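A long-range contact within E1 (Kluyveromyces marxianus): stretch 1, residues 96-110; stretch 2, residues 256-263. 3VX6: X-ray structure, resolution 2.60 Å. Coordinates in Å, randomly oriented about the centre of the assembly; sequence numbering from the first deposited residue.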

# COMPACT_ATOMS: atom_id res chain seq x y z
N ASN A 96 -9.27 17.82 4.43
CA ASN A 96 -10.10 17.23 3.38
C ASN A 96 -9.48 15.86 3.08
O ASN A 96 -8.63 15.72 2.19
CB ASN A 96 -10.06 18.10 2.12
CG ASN A 96 -11.07 17.67 1.09
OD1 ASN A 96 -11.22 16.49 0.81
ND2 ASN A 96 -11.78 18.64 0.52
N LYS A 97 -9.90 14.85 3.84
CA LYS A 97 -9.36 13.51 3.67
C LYS A 97 -9.48 12.97 2.25
O LYS A 97 -8.58 12.29 1.79
CB LYS A 97 -10.02 12.52 4.65
CG LYS A 97 -9.52 12.64 6.09
CD LYS A 97 -10.23 13.76 6.81
CE LYS A 97 -9.65 14.02 8.18
NZ LYS A 97 -10.47 15.03 8.91
N ILE A 98 -10.57 13.28 1.57
CA ILE A 98 -10.78 12.80 0.21
C ILE A 98 -9.83 13.45 -0.81
O ILE A 98 -9.26 12.78 -1.68
CB ILE A 98 -12.24 13.01 -0.24
CG1 ILE A 98 -12.30 13.25 -1.74
CG2 ILE A 98 -12.87 14.14 0.54
CD1 ILE A 98 -13.68 13.52 -2.25
N GLN A 99 -9.65 14.76 -0.69
CA GLN A 99 -8.75 15.46 -1.59
C GLN A 99 -7.33 14.96 -1.34
O GLN A 99 -6.52 14.83 -2.26
CB GLN A 99 -8.83 16.96 -1.32
CG GLN A 99 -7.90 17.81 -2.18
CD GLN A 99 -8.04 17.51 -3.66
OE1 GLN A 99 -9.16 17.36 -4.19
NE2 GLN A 99 -6.91 17.43 -4.36
N PHE A 100 -7.05 14.65 -0.08
CA PHE A 100 -5.74 14.18 0.32
C PHE A 100 -5.40 12.84 -0.27
O PHE A 100 -4.36 12.66 -0.89
CB PHE A 100 -5.64 14.12 1.85
CG PHE A 100 -4.44 13.39 2.36
CD1 PHE A 100 -4.43 12.00 2.45
CD2 PHE A 100 -3.30 14.10 2.75
CE1 PHE A 100 -3.30 11.32 2.92
CE2 PHE A 100 -2.17 13.43 3.21
CZ PHE A 100 -2.17 12.04 3.30
N ILE A 101 -6.28 11.87 -0.09
CA ILE A 101 -5.99 10.56 -0.61
C ILE A 101 -6.04 10.57 -2.14
O ILE A 101 -5.34 9.80 -2.81
CB ILE A 101 -6.94 9.50 0.00
CG1 ILE A 101 -6.25 8.14 -0.01
CG2 ILE A 101 -8.26 9.48 -0.74
CD1 ILE A 101 -6.99 7.08 0.75
N LYS A 102 -6.84 11.48 -2.70
CA LYS A 102 -6.94 11.59 -4.15
C LYS A 102 -5.58 11.99 -4.74
O LYS A 102 -5.12 11.41 -5.73
CB LYS A 102 -7.96 12.65 -4.53
CG LYS A 102 -8.15 12.81 -6.03
CD LYS A 102 -8.88 14.09 -6.35
CE LYS A 102 -9.38 14.12 -7.80
NZ LYS A 102 -9.95 15.46 -8.17
N GLU A 103 -4.95 12.98 -4.12
CA GLU A 103 -3.66 13.46 -4.59
C GLU A 103 -2.58 12.41 -4.41
O GLU A 103 -1.80 12.16 -5.33
CB GLU A 103 -3.27 14.75 -3.87
CG GLU A 103 -4.01 15.97 -4.39
CD GLU A 103 -3.72 17.22 -3.59
OE1 GLU A 103 -2.53 17.55 -3.41
OE2 GLU A 103 -4.68 17.87 -3.14
N LYS A 104 -2.52 11.82 -3.22
CA LYS A 104 -1.54 10.79 -2.95
C LYS A 104 -1.73 9.71 -4.00
O LYS A 104 -0.78 9.09 -4.46
CB LYS A 104 -1.72 10.22 -1.54
CG LYS A 104 -0.91 10.94 -0.46
CD LYS A 104 -1.17 12.43 -0.46
CE LYS A 104 0.10 13.22 -0.74
NZ LYS A 104 -0.16 14.67 -1.04
N GLY A 105 -2.99 9.53 -4.40
CA GLY A 105 -3.31 8.54 -5.40
C GLY A 105 -2.79 8.86 -6.79
O GLY A 105 -2.32 7.96 -7.49
N GLN A 106 -2.86 10.12 -7.20
CA GLN A 106 -2.38 10.54 -8.51
C GLN A 106 -0.87 10.45 -8.59
O GLN A 106 -0.32 10.23 -9.68
CB GLN A 106 -2.82 11.97 -8.81
CG GLN A 106 -4.32 12.13 -8.93
CD GLN A 106 -4.76 13.58 -9.08
OE1 GLN A 106 -4.36 14.45 -8.30
NE2 GLN A 106 -5.61 13.84 -10.07
N GLU A 107 -0.21 10.61 -7.45
CA GLU A 107 1.24 10.57 -7.40
C GLU A 107 1.73 9.15 -7.58
O GLU A 107 2.71 8.90 -8.26
CB GLU A 107 1.74 11.12 -6.07
CG GLU A 107 1.28 12.54 -5.77
CD GLU A 107 1.51 12.94 -4.31
OE1 GLU A 107 1.12 14.07 -3.95
OE2 GLU A 107 2.07 12.12 -3.52
N LEU A 108 1.05 8.21 -6.95
CA LEU A 108 1.43 6.82 -7.08
C LEU A 108 1.22 6.42 -8.54
O LEU A 108 2.04 5.71 -9.12
CB LEU A 108 0.61 5.95 -6.13
CG LEU A 108 0.82 6.30 -4.65
CD1 LEU A 108 -0.24 5.66 -3.81
CD2 LEU A 108 2.20 5.87 -4.20
N LEU A 109 0.13 6.90 -9.13
CA LEU A 109 -0.17 6.63 -10.52
C LEU A 109 1.01 7.03 -11.40
O LEU A 109 1.54 6.22 -12.18
CB LEU A 109 -1.40 7.43 -10.94
CG LEU A 109 -1.65 7.58 -12.44
CD1 LEU A 109 -1.80 6.22 -13.07
CD2 LEU A 109 -2.90 8.41 -12.64
N GLN A 110 1.42 8.28 -11.27
CA GLN A 110 2.54 8.82 -12.02
C GLN A 110 3.76 7.92 -11.83
O GLN A 110 4.28 7.37 -12.80
CB GLN A 110 2.87 10.24 -11.52
CG GLN A 110 3.97 10.95 -12.31
CD GLN A 110 3.62 11.08 -13.78
OE1 GLN A 110 2.82 11.93 -14.18
NE2 GLN A 110 4.20 10.21 -14.61
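Stretch 2 256-263: SLKVSGWE

Stretch 2 lies across one side of the helix that begins at Lys97 and runs on beyond Gln110. It is an extended segment: its backbone angles stay in the extended region from Ser256 to Ser260, turn at Gly261 (phi 133°, psi -12°), and become extended again at Trp262. The strand 260-262 and the axis of helix 97-110 approach to 8.8 Å, with an angle of 118° between their N-to-C directions, so the segment crosses obliquely and runs partly against the helix. Accordingly, Leu257 meets the helix at Gly105, Gln106 and Leu109, and Trp262 meets its first turn. The backbones draw near at Lys102 and Val259, whose CA atoms are 5.1 Å apart. From Leu257 to Ser260 the side chains alternate, as expected of an extended chain, with CA-to-CB toward the helix at Leu257 and Val259 and away at Lys258 and Ser260; the break at Gly261 interrupts this pattern, and Trp262 points toward the helix.

One hydrogen bond joins the stretches. Trp262 NE1 donates to Lys97 O at 3.0 Å, with an N-H...O angle of 146°. This carbonyl also accepts the helical bond from Ile101 N at 3.0 Å, so it serves two donors. It lies at the edge of the indole, near the ring plane, where the N-H points; tryptophan can thus satisfy its polar group while its broad ring packs on carbon.

Two further contacts involve the same indole. Ile101 CD1 sits over one face, 3.7 Å from the centroid of the Trp262 five-membered ring and 15° off its normal, a CH-pi contact. Phe100 begins sideways, but its ring comes nearer and meets the indole obliquely, with Phe100 CD1 3.2 Å from Trp262 CZ2, the ring centroids 5.3 Å apart and the planes at 32°.

Apolar packing continues along the helix. Ile101 CG1 lies 3.8 Å from Val259 CG1, and Val259 CG2 reaches Lys102 CA at 3.5 Å. The short, branched valine fills the space close to the helix backbone. Farther along, Leu257 CD2 lies 3.9 Å from Leu109 CD2 and 3.7 Å from Gln106 CG, so the aliphatic part of the glutamine contributes to the packing.

Two glycines suit the tight fit. At Gly105, an ideal CB would clash, 2.5 Å from Val259 CG2; without one, Gly105 CA and Val259 CG2 lie 4.0 Å apart. At Gly261, the backbone angles themselves call for glycine, since a CB would be jammed against the preceding carbonyl O. Altogether the contact buries 555 Å², summed over both sides.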

# COMPACT_ATOMS: atom_id res chain seq x y z
N SER A 256 -11.12 10.51 -14.77
CA SER A 256 -10.96 10.70 -13.33
C SER A 256 -10.38 9.49 -12.59
O SER A 256 -10.55 8.35 -13.02
CB SER A 256 -12.29 11.09 -12.68
OG SER A 256 -12.68 12.39 -13.08
N LEU A 257 -9.72 9.77 -11.48
CA LEU A 257 -9.12 8.73 -10.66
C LEU A 257 -9.94 8.61 -9.37
O LEU A 257 -10.23 9.61 -8.73
CB LEU A 257 -7.68 9.13 -10.32
CG LEU A 257 -6.68 8.01 -10.08
CD1 LEU A 257 -6.48 7.24 -11.37
CD2 LEU A 257 -5.37 8.59 -9.58
N LYS A 258 -10.33 7.39 -9.00
CA LYS A 258 -11.11 7.23 -7.79
C LYS A 258 -10.20 6.62 -6.73
O LYS A 258 -9.86 5.44 -6.80
CB LYS A 258 -12.33 6.32 -8.04
CG LYS A 258 -13.37 6.30 -6.89
CD LYS A 258 -12.96 5.35 -5.77
CE LYS A 258 -13.97 5.33 -4.60
NZ LYS A 258 -13.96 6.55 -3.73
N VAL A 259 -9.82 7.42 -5.75
CA VAL A 259 -8.94 6.92 -4.70
C VAL A 259 -9.62 6.62 -3.36
O VAL A 259 -10.50 7.35 -2.91
CB VAL A 259 -7.78 7.89 -4.44
CG1 VAL A 259 -6.69 7.17 -3.67
CG2 VAL A 259 -7.26 8.46 -5.75
N SER A 260 -9.20 5.53 -2.74
CA SER A 260 -9.70 5.11 -1.44
C SER A 260 -8.47 4.56 -0.73
O SER A 260 -7.36 4.71 -1.24
CB SER A 260 -10.76 4.03 -1.59
OG SER A 260 -10.25 2.94 -2.34
N GLY A 261 -8.65 3.94 0.43
CA GLY A 261 -7.50 3.39 1.14
C GLY A 261 -7.46 3.74 2.61
O GLY A 261 -6.67 3.16 3.37
N TRP A 262 -8.31 4.68 3.01
CA TRP A 262 -8.41 5.13 4.39
C TRP A 262 -8.87 3.98 5.27
O TRP A 262 -9.89 3.37 5.00
CB TRP A 262 -9.42 6.28 4.51
CG TRP A 262 -8.90 7.60 4.05
CD1 TRP A 262 -9.41 8.37 3.05
CD2 TRP A 262 -7.80 8.33 4.61
NE1 TRP A 262 -8.69 9.54 2.94
CE2 TRP A 262 -7.70 9.55 3.88
CE3 TRP A 262 -6.89 8.09 5.64
CZ2 TRP A 262 -6.73 10.51 4.16
CZ3 TRP A 262 -5.93 9.04 5.93
CH2 TRP A 262 -5.85 10.24 5.18
N GLU A 263 -8.12 3.70 6.33
CA GLU A 263 -8.46 2.62 7.24
C GLU A 263 -9.76 2.91 8.01
O GLU A 263 -9.96 4.01 8.52
CB GLU A 263 -7.32 2.40 8.22
CG GLU A 263 -7.47 1.17 9.07
CD GLU A 263 -6.22 0.88 9.86
OE1 GLU A 263 -6.11 -0.23 10.42
OE2 GLU A 263 -5.36 1.78 9.93